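Local coordinates for protein putative platelet activating factor (Streptococcus pneumoniae, PDB 2HSJ) that is probably an esterase or acylhydrolase of the GDSL family, perhaps related to platelet-activating factor acetylhydrolases, with a substrate the structure alone does not show, at the interface of chains A and B and the interface of chains C and B. Coordinates in Å, arbitrary orientation; residue numbers count along the deposited sequence, not the author numbering. Chains: chain A/B/C, Putative platelet activating factor.

Contact 1: the interface of chains A and B. Residues chain A 49, 52-53, 199; chain B 23, 26-27, 30.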
loop_
_atom_site.group_PDB
_atom_site.type_symbol
_atom_site.label_atom_id
_atom_site.label_comp_id
_atom_site.label_asym_id
_atom_site.label_seq_id
_atom_site.Cartn_x
_atom_site.Cartn_y
_atom_site.Cartn_z
ATOM N N PRO A 49 -8.541 -3.284 -14.419
ATOM C CA PRO A 49 -7.701 -3.708 -13.289
ATOM C C PRO A 49 -7.516 -2.579 -12.280
ATOM O O PRO A 49 -6.446 -1.960 -12.152
ATOM C CB PRO A 49 -6.357 -4.106 -13.936
ATOM C CG PRO A 49 -6.327 -3.440 -15.264
ATOM C CD PRO A 49 -7.765 -3.067 -15.654
ATOM N N GLU A 52 -4.716 -2.979 -9.355
ATOM C CA GLU A 52 -3.305 -2.934 -9.759
ATOM C C GLU A 52 -2.921 -1.623 -10.449
ATOM O O GLU A 52 -1.741 -1.285 -10.490
ATOM C CB GLU A 52 -2.939 -4.174 -10.615
ATOM C CG GLU A 52 -3.059 -5.473 -9.834
ATOM C CD GLU A 52 -2.579 -6.676 -10.639
ATOM O OE1 GLU A 52 -1.342 -6.920 -10.670
ATOM O OE2 GLU A 52 -3.450 -7.308 -11.295
ATOM N N LEU A 53 -3.914 -0.878 -10.943
ATOM C CA LEU A 53 -3.571 0.410 -11.575
ATOM C C LEU A 53 -3.771 1.656 -10.727
ATOM O O LEU A 53 -3.046 2.660 -10.966
ATOM C CB LEU A 53 -4.251 0.578 -12.937
ATOM C CG LEU A 53 -3.810 -0.479 -13.950
ATOM C CD1 LEU A 53 -4.587 -0.291 -15.249
ATOM C CD2 LEU A 53 -2.305 -0.429 -14.260
ATOM N N ILE A 199 -3.768 -3.185 -21.631
ATOM C CA ILE A 199 -3.274 -2.649 -20.363
ATOM C C ILE A 199 -2.633 -1.250 -20.577
ATOM O O ILE A 199 -2.787 -0.385 -19.715
ATOM C CB ILE A 199 -2.314 -3.659 -19.657
ATOM C CG1 ILE A 199 -3.131 -4.859 -19.155
ATOM C CG2 ILE A 199 -1.539 -3.013 -18.543
ATOM C CD1 ILE A 199 -4.262 -4.477 -18.200
ATOM N N LYS B 23 -2.602 -9.939 -20.558
ATOM C CA LYS B 23 -3.004 -8.915 -19.594
ATOM C C LYS B 23 -2.144 -9.033 -18.332
ATOM O O LYS B 23 -1.556 -8.043 -17.867
ATOM C CB LYS B 23 -4.477 -9.118 -19.253
ATOM C CG LYS B 23 -5.078 -8.046 -18.324
ATOM C CD LYS B 23 -6.476 -8.363 -17.870
ATOM C CE LYS B 23 -7.148 -7.141 -17.222
ATOM N NZ LYS B 23 -8.504 -7.498 -16.633
ATOM N N HIS B 26 1.599 -7.991 -18.687
ATOM C CA HIS B 26 1.837 -6.555 -18.687
ATOM C C HIS B 26 1.581 -5.956 -17.293
ATOM O O HIS B 26 2.354 -5.127 -16.814
ATOM C CB HIS B 26 0.970 -5.856 -19.729
ATOM C CG HIS B 26 1.406 -4.447 -20.037
ATOM N ND1 HIS B 26 1.014 -3.808 -21.191
ATOM C CD2 HIS B 26 2.232 -3.573 -19.395
ATOM C CE1 HIS B 26 1.506 -2.578 -21.218
ATOM N NE2 HIS B 26 2.253 -2.409 -20.140
ATOM N N LEU B 27 0.513 -6.403 -16.612
ATOM C CA LEU B 27 0.286 -5.897 -15.267
ATOM C C LEU B 27 1.417 -6.239 -14.318
ATOM O O LEU B 27 1.725 -5.467 -13.384
ATOM C CB LEU B 27 -1.017 -6.456 -14.694
ATOM C CG LEU B 27 -2.287 -5.796 -15.182
ATOM C CD1 LEU B 27 -3.470 -6.604 -14.599
ATOM C CD2 LEU B 27 -2.361 -4.330 -14.767
ATOM N N ILE B 30 3.744 -3.259 -14.572
ATOM C CA ILE B 30 3.319 -1.894 -14.280
ATOM C C ILE B 30 2.403 -1.769 -13.053
ATOM O O ILE B 30 2.029 -0.664 -12.676
ATOM C CB ILE B 30 2.665 -1.184 -15.500
ATOM C CG1 ILE B 30 1.272 -1.758 -15.851
ATOM C CG2 ILE B 30 3.637 -1.194 -16.720
ATOM C CD1 ILE B 30 0.466 -0.825 -16.778
#
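A:Ile199, the first residue of helix 199-213, pushes its two branches against different side chains of the long B helix 3-30. Its CG2 methyl lies over one face of the B:His26 imidazole, 3.6 Å above the plane and offset toward the rim, a CH-pi contact. A:Ile199 CG2 also meets B:Ile30 CD1 at 3.5 Å, a tight fit. A chi1 of -70° sets CG2 anti to the backbone N and CG1 anti to the carbonyl carbon, so that A:Ile199 CD1 reaches B:Lys23 CG at 3.7 Å and also B:Leu27 CG. The A:Ile199 and B:His26 side chains run antiparallel alongside each other, whereas those of B:Lys23 and B:Leu27 lie nearly perpendicular to A:Ile199. A beta-branched residue suits this place because its two branches can pack in different directions. B:Lys23 is extended, offering its aliphatic CG and CE as a greasy flank. B:Leu27 forks toward chain A: CD1 approaches A:Pro49 CB at 3.9 Å, and CD2 meets A:Leu53 CD2, also at 3.9 Å, while the compact proline ring supplies a rigid wall. The carboxylate of A:Glu52 borders this fork, with OE2 3.4 Å from B:Leu27 CD1. In B:Ile30, chi1 of 71° puts CG1 between the backbone N and the carbonyl carbon, and CD1 ends between A:Leu53 CD2 and A:Ile199 CG2. The patch packs one copy's N-terminal helix against the other's body and, with its two-fold twin, helps hold the A-B pair together, plausibly as a dimer.

Contact 2: the interface of chains A and B. Residues chain A 33, 59-61; chain B 51-52, 55-56.
The flat carboxamide of B:Gln51 sends its NE2 N-H to A:Ile60 O, on strand 60-64, which lies almost in the amide plane. Off one face sit two methyls: A:Val61 CG2 near the oxygen, 3.6 Å from B:Gln51 OE1, and A:Thr59 CG2 near the nitrogen, 3.9 Å from B:Gln51 NE2. The flat carboxylate of B:Glu52 has A:Val61 CG1 over its face, 3.7 Å from B:Glu52 CD, so the two valine methyls serve neighbouring helix residues. The bond from B:Gln51 NE2 to A:Ile60 O is 2.9 Å long and nearly straight, 167° at the hydrogen, though the donor stands 52° out of the carbonyl plane, not on a lone pair. An extended side chain, with CG anti to the backbone N (chi1 176°), carries the amide from helix 50-54 to the strand, a reach that suits glutamine's length. A:Val33 CG1 rests against B:Gly55 CA at 3.6 Å, where the missing side chain permits close approach to the backbone. The hydroxyls A:Thr59 OG1 and B:Thr56 OG1 are 4.1 Å apart and communicate through waters 1 and 2, each joining both in a four-oxygen ring. Threonine suits this border by combining a hydroxyl for water with a methyl for packing. The patch couples helix 50-54 and the loop after it to the start of the partner's strand 60-64 and to A:Val33, adding polar links to the two-fold A-B association, which may be the biological dimer.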
loop_
_atom_site.group_PDB
_atom_site.type_symbol
_atom_site.label_atom_id
_atom_site.label_comp_id
_atom_site.label_asym_id
_atom_site.label_seq_id
_atom_site.Cartn_x
_atom_site.Cartn_y
_atom_site.Cartn_z
ATOM N N VAL A 33 -16.151 -4.797 3.091
ATOM C CA VAL A 33 -15.578 -3.441 2.900
ATOM C C VAL A 33 -16.622 -2.354 2.780
ATOM O O VAL A 33 -17.774 -2.609 2.390
ATOM C CB VAL A 33 -14.606 -3.356 1.691
ATOM C CG1 VAL A 33 -13.503 -4.423 1.820
ATOM C CG2 VAL A 33 -15.324 -3.545 0.358
ATOM N N THR A 59 -10.734 2.605 -1.135
ATOM C CA THR A 59 -11.356 1.325 -1.480
ATOM C C THR A 59 -12.269 1.543 -2.682
ATOM O O THR A 59 -13.325 2.183 -2.571
ATOM C CB THR A 59 -12.164 0.780 -0.302
ATOM O OG1 THR A 59 -11.285 0.643 0.829
ATOM C CG2 THR A 59 -12.802 -0.582 -0.656
ATOM N N ILE A 60 -11.829 1.019 -3.819
ATOM C CA ILE A 60 -12.540 1.178 -5.098
ATOM C C ILE A 60 -13.139 -0.178 -5.451
ATOM O O ILE A 60 -12.429 -1.178 -5.545
ATOM C CB ILE A 60 -11.587 1.627 -6.249
ATOM C CG1 ILE A 60 -10.776 2.867 -5.838
ATOM C CG2 ILE A 60 -12.394 1.862 -7.565
ATOM C CD1 ILE A 60 -9.762 3.244 -6.913
ATOM N N VAL A 61 -14.454 -0.188 -5.658
ATOM C CA VAL A 61 -15.157 -1.447 -5.903
ATOM C C VAL A 61 -15.728 -1.465 -7.316
ATOM O O VAL A 61 -16.342 -0.485 -7.769
ATOM C CB VAL A 61 -16.261 -1.685 -4.844
ATOM C CG1 VAL A 61 -17.097 -2.912 -5.178
ATOM C CG2 VAL A 61 -15.613 -1.836 -3.444
ATOM N N GLN B 51 -11.408 -8.981 -2.862
ATOM C CA GLN B 51 -11.462 -7.710 -2.130
ATOM C C GLN B 51 -12.657 -7.670 -1.203
ATOM O O GLN B 51 -12.541 -7.291 -0.043
ATOM C CB GLN B 51 -11.577 -6.553 -3.118
ATOM C CG GLN B 51 -11.736 -5.210 -2.475
ATOM C CD GLN B 51 -12.269 -4.198 -3.454
ATOM O OE1 GLN B 51 -13.236 -4.451 -4.171
ATOM N NE2 GLN B 51 -11.656 -3.018 -3.467
ATOM N N GLU B 52 -13.834 -7.999 -1.753
ATOM C CA GLU B 52 -15.055 -7.799 -0.983
ATOM C C GLU B 52 -15.275 -8.854 0.097
ATOM O O GLU B 52 -16.092 -8.624 1.004
ATOM C CB GLU B 52 -16.252 -7.655 -1.922
ATOM C CG GLU B 52 -16.126 -6.441 -2.794
ATOM C CD GLU B 52 -17.370 -6.248 -3.630
ATOM O OE1 GLU B 52 -18.369 -5.704 -3.128
ATOM O OE2 GLU B 52 -17.364 -6.690 -4.802
ATOM N N GLY B 55 -11.321 -8.228 2.290
ATOM C CA GLY B 55 -10.958 -6.848 2.589
ATOM C C GLY B 55 -9.670 -6.422 1.912
ATOM O O GLY B 55 -9.089 -7.168 1.130
ATOM N N THR B 56 -9.211 -5.225 2.264
ATOM C CA THR B 56 -8.118 -4.609 1.521
ATOM C C THR B 56 -6.868 -4.391 2.369
ATOM O O THR B 56 -5.818 -3.912 1.859
ATOM C CB THR B 56 -8.512 -3.233 0.950
ATOM O OG1 THR B 56 -8.799 -2.346 2.016
ATOM C CG2 THR B 56 -9.736 -3.343 0.030
HETATM O O HOH W 1 -8.629 -0.207 -0.106
HETATM O O HOH W 2 -11.448 -1.112 3.037
#

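Contact 3: the interface of chains C and B. Residues chain C 84-87; chain B 57-58, 214.
The C:Gly84-C:Ala85 backbone passes alongside B:Ser57, C:Ala85 being extended in phi (-154°), and its carbonyl O reaches B:Ser57 O through water 3. This is a B-C patch of the deposited assembly, possibly only a packing contact. B:Ser57 CB packs against C:Gly84 CA at 3.6 Å, a close approach suited to glycine's bare backbone. The C:Ala85 methyl fits between B:Ser57 CB, B:Lys58 CB and the phenol oxygen of B:Tyr214, with C:Ala85 CB 3.8 Å from B:Lys58 CB; a small side chain suits this narrow place. B:Lys58 leaves its backbone extended, then bends at chi3 (-81°) and again at chi4. The bends lay CE over one face of the B:Tyr214 ring, 3.5 Å above its plane and toward the rim, and turn the ammonium group to C:Asp87. B:Lys58 NZ donates to C:Asp87 OD1 at 2.7 Å, a salt bridge, and OD1 accepts with its syn lone pair, on the side of OD2. The C:Asp87 and B:Tyr214 side chains cross at about a right angle, their flat groups 59° apart, with C:Asp87 OD1 3.5 Å from B:Tyr214 CD1. B:Tyr214 is the last residue, and water 4 links its terminal OXT to C:Asp87 OD1, the latter leg long at 3.3 Å.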
loop_
_atom_site.group_PDB
_atom_site.type_symbol
_atom_site.label_atom_id
_atom_site.label_comp_id
_atom_site.label_asym_id
_atom_site.label_seq_id
_atom_site.Cartn_x
_atom_site.Cartn_y
_atom_site.Cartn_z
ATOM N N GLY C 84 -5.112 -3.023 9.760
ATOM C CA GLY C 84 -6.077 -4.094 9.613
ATOM C C GLY C 84 -5.490 -5.453 9.275
ATOM O O GLY C 84 -6.236 -6.445 9.270
ATOM N N ALA C 85 -4.193 -5.505 8.972
ATOM C CA ALA C 85 -3.571 -6.773 8.616
ATOM C C ALA C 85 -2.096 -6.728 8.941
ATOM O O ALA C 85 -1.236 -6.688 8.037
ATOM C CB ALA C 85 -3.812 -7.114 7.139
ATOM N N VAL C 86 -1.797 -6.683 10.233
ATOM C CA VAL C 86 -0.402 -6.620 10.651
ATOM C C VAL C 86 0.135 -8.037 10.657
ATOM O O VAL C 86 -0.290 -8.882 11.454
ATOM C CB VAL C 86 -0.253 -6.011 12.041
ATOM C CG1 VAL C 86 1.206 -5.868 12.389
ATOM C CG2 VAL C 86 -0.963 -4.652 12.107
ATOM N N ASP C 87 1.078 -8.313 9.763
ATOM C CA ASP C 87 1.653 -9.657 9.712
ATOM C C ASP C 87 2.582 -9.898 10.874
ATOM O O ASP C 87 2.558 -10.963 11.465
ATOM C CB ASP C 87 2.400 -9.864 8.403
ATOM C CG ASP C 87 1.457 -9.991 7.212
ATOM O OD1 ASP C 87 0.471 -10.738 7.349
ATOM O OD2 ASP C 87 1.700 -9.337 6.160
ATOM N N SER B 57 -6.929 -4.751 3.648
ATOM C CA SER B 57 -5.780 -4.438 4.516
ATOM C C SER B 57 -4.566 -5.280 4.127
ATOM O O SER B 57 -3.430 -4.807 4.217
ATOM C CB SER B 57 -6.124 -4.557 6.005
ATOM O OG SER B 57 -7.114 -3.587 6.357
ATOM N N LYS B 58 -4.822 -6.506 3.679
ATOM C CA LYS B 58 -3.795 -7.401 3.166
ATOM C C LYS B 58 -4.013 -7.417 1.658
ATOM O O LYS B 58 -5.130 -7.720 1.189
ATOM C CB LYS B 58 -4.007 -8.806 3.748
ATOM C CG LYS B 58 -3.025 -9.844 3.276
ATOM C CD LYS B 58 -3.187 -11.140 4.074
ATOM C CE LYS B 58 -2.489 -11.106 5.416
ATOM N NZ LYS B 58 -1.076 -11.558 5.305
ATOM N N TYR B 214 -2.140 -15.786 7.186
ATOM C CA TYR B 214 -1.135 -15.279 8.105
ATOM C C TYR B 214 -0.060 -16.325 8.399
ATOM O O TYR B 214 -0.366 -17.441 8.754
ATOM C CB TYR B 214 -1.807 -14.774 9.397
ATOM C CG TYR B 214 -2.559 -13.492 9.149
ATOM C CD1 TYR B 214 -1.944 -12.256 9.363
ATOM C CD2 TYR B 214 -3.877 -13.508 8.697
ATOM C CE1 TYR B 214 -2.607 -11.087 9.123
ATOM C CE2 TYR B 214 -4.551 -12.324 8.440
ATOM C CZ TYR B 214 -3.905 -11.129 8.648
ATOM O OH TYR B 214 -4.554 -9.940 8.436
ATOM O OXT TYR B 214 1.147 -16.064 8.293
HETATM O O HOH W 3 -1.119 -5.198 5.767
HETATM O O HOH W 4 1.762 -13.606 8.274
#

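Contact 1 and contact 2 belong to the same two-fold A-B interface, their C-alpha centres about 18 Å apart. Both use helix 50-54, contributed by chain A in contact 1 and by chain B in contact 2, and residue 52 takes part in each. Contact 3 lies about 14 Å from contact 2 and 23 Å from contact 1, and engages a different partner. Chain B continues directly from residue 56 in contact 2 to residue 57 in contact 3, so one short loop touches two neighbours. Chain B thus bridges A and C within the deposited four-copy assembly, whose biological relevance the structure alone does not show.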